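Local coordinates for enoyl-CoA hydratase (Bacillus halodurans, PDB 3LKE), which probably hydrates the double bond of enoyl-CoA thioesters, as a member of the crotonase-like enoyl-CoA hydratase/isomerase family, at residues S4-E9 against L15-D20. Numbering follows the deposited sequence.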
# COMPACT_ATOMS: atom_id res chain seq x y z
N SER A 4 -30.18 -15.10 -23.02
CA SER A 4 -29.07 -14.25 -22.59
C SER A 4 -29.08 -14.06 -21.07
O SER A 4 -30.12 -13.80 -20.47
CB SER A 4 -29.11 -12.89 -23.28
OG SER A 4 -28.15 -12.02 -22.71
N TYR A 5 -27.90 -14.20 -20.47
CA TYR A 5 -27.75 -14.18 -19.02
C TYR A 5 -27.17 -12.86 -18.52
O TYR A 5 -26.93 -12.69 -17.32
CB TYR A 5 -26.84 -15.33 -18.57
CG TYR A 5 -27.41 -16.69 -18.88
CD1 TYR A 5 -28.71 -17.02 -18.54
CD2 TYR A 5 -26.63 -17.66 -19.51
CE1 TYR A 5 -29.23 -18.28 -18.82
CE2 TYR A 5 -27.14 -18.92 -19.79
CZ TYR A 5 -28.44 -19.22 -19.44
OH TYR A 5 -28.95 -20.47 -19.72
N VAL A 6 -26.94 -11.93 -19.44
CA VAL A 6 -26.46 -10.60 -19.10
C VAL A 6 -27.25 -9.57 -19.89
O VAL A 6 -27.24 -9.59 -21.12
CB VAL A 6 -24.97 -10.43 -19.44
CG1 VAL A 6 -24.53 -8.99 -19.19
CG2 VAL A 6 -24.10 -11.44 -18.66
N HIS A 7 -27.95 -8.68 -19.20
CA HIS A 7 -28.72 -7.64 -19.88
C HIS A 7 -27.99 -6.31 -19.82
O HIS A 7 -27.19 -6.08 -18.92
CB HIS A 7 -30.12 -7.50 -19.27
CG HIS A 7 -30.89 -8.78 -19.23
ND1 HIS A 7 -31.04 -9.59 -20.33
CD2 HIS A 7 -31.55 -9.39 -18.22
CE1 HIS A 7 -31.76 -10.65 -20.00
NE2 HIS A 7 -32.08 -10.55 -18.72
N THR A 8 -28.26 -5.45 -20.79
CA THR A 8 -27.65 -4.12 -20.80
C THR A 8 -28.70 -3.04 -21.07
O THR A 8 -29.67 -3.25 -21.79
CB THR A 8 -26.51 -4.02 -21.84
OG1 THR A 8 -27.00 -4.40 -23.14
CG2 THR A 8 -25.36 -4.93 -21.46
N GLU A 9 -28.49 -1.88 -20.46
CA GLU A 9 -29.41 -0.75 -20.59
C GLU A 9 -28.66 0.54 -20.33
O GLU A 9 -27.96 0.65 -19.33
CB GLU A 9 -30.56 -0.88 -19.59
CG GLU A 9 -31.56 0.25 -19.66
CD GLU A 9 -32.69 0.09 -18.65
OE1 GLU A 9 -32.86 -1.02 -18.11
OE2 GLU A 9 -33.42 1.08 -18.41
N LEU A 15 -24.30 3.11 -18.29
CA LEU A 15 -24.59 1.75 -18.74
C LEU A 15 -24.80 0.82 -17.55
O LEU A 15 -23.92 0.71 -16.68
CB LEU A 15 -23.45 1.21 -19.61
CG LEU A 15 -23.63 0.02 -20.56
CD1 LEU A 15 -22.60 -1.08 -20.33
CD2 LEU A 15 -25.05 -0.56 -20.55
N TYR A 16 -25.95 0.16 -17.53
CA TYR A 16 -26.28 -0.81 -16.49
C TYR A 16 -26.11 -2.22 -17.03
O TYR A 16 -26.76 -2.60 -18.01
CB TYR A 16 -27.71 -0.60 -15.99
CG TYR A 16 -27.90 0.71 -15.24
CD1 TYR A 16 -28.11 1.90 -15.93
CD2 TYR A 16 -27.83 0.75 -13.85
CE1 TYR A 16 -28.27 3.10 -15.25
CE2 TYR A 16 -28.00 1.94 -13.17
CZ TYR A 16 -28.22 3.11 -13.88
OH TYR A 16 -28.37 4.30 -13.21
N ILE A 17 -25.23 -2.98 -16.39
CA ILE A 17 -24.97 -4.36 -16.77
C ILE A 17 -25.57 -5.25 -15.69
O ILE A 17 -25.15 -5.18 -14.53
CB ILE A 17 -23.44 -4.65 -16.92
CG1 ILE A 17 -22.84 -3.78 -18.02
CG2 ILE A 17 -23.20 -6.13 -17.21
CD1 ILE A 17 -21.33 -4.00 -18.25
N THR A 18 -26.56 -6.05 -16.07
CA THR A 18 -27.32 -6.83 -15.09
C THR A 18 -27.15 -8.33 -15.28
O THR A 18 -27.41 -8.87 -16.37
CB THR A 18 -28.84 -6.49 -15.18
OG1 THR A 18 -29.01 -5.08 -15.03
CG2 THR A 18 -29.63 -7.21 -14.10
N LEU A 19 -26.70 -9.00 -14.23
CA LEU A 19 -26.55 -10.44 -14.26
C LEU A 19 -27.91 -11.08 -14.05
O LEU A 19 -28.63 -10.73 -13.11
CB LEU A 19 -25.59 -10.92 -13.17
CG LEU A 19 -24.23 -10.23 -13.11
CD1 LEU A 19 -23.41 -10.82 -11.98
CD2 LEU A 19 -23.50 -10.37 -14.43
N ASP A 20 -28.25 -12.04 -14.91
CA ASP A 20 -29.56 -12.67 -14.90
C ASP A 20 -29.41 -14.14 -15.30
O ASP A 20 -29.69 -14.52 -16.44
CB ASP A 20 -30.49 -11.92 -15.86
CG ASP A 20 -31.94 -12.35 -15.73
OD1 ASP A 20 -32.23 -13.20 -14.86
OD2 ASP A 20 -32.78 -11.84 -16.50
O HOH W 1 -31.81 -15.12 -18.24
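V6 and I17 meet on the apolar face of an antiparallel beta hairpin, where V6 CG1 comes within 3.7 Å of I17 CG2 and the two side chains run at a slant to each other. A chi1 of 175° sets V6 CG1 opposite the backbone N and carries this methyl to I17, while CG2 lies more loosely against L19 CD2. Toward the hairpin turn, L15 CD2 reaches toward the partner strand, 3.4 Å from E9 O and against CB of T8, which lies at the solvent edge of this face.

The strands are tied by paired backbone bonds. H7 and T18 form one hydrogen-bonded pair, T18 N giving H7 O a nearly straight bond (175°), and E9 and Y16 form the next, with Y16 N 2.7 Å from E9 O. Beyond the regular ladder, D20 N still donates to Y5 O, though from well above the carbonyl plane.

The other face is more open at H7, E9 and Y16, although T18 on it is buried. Here H7 NE2 donates to D20 OD2 at 2.7 Å in a bent bond, on the anti lone pair of the carboxylate, whose plane stands 71° from that of the imidazole. H58 bonds D20 OD1, and K57 lies at long, weak ion-pair range of OD2; together they would probably favour the charged carboxylate. At this end, beyond the strands proper, a water bridges S4 O and D20 O.

Strand 6-10 is an edge strand of the six-stranded sheet within this chain, and strand 14-19 joins it to strand 51-56 through backbone bonds from L15, I17 and L19; T18 OG1 also bonds Q55. This antiparallel hairpin bordering an otherwise parallel sheet is consistent with the crotonase fold. Helix 30-45 covers the apolar face, receiving V6 on S35, I17 on L36 and T8 on A39.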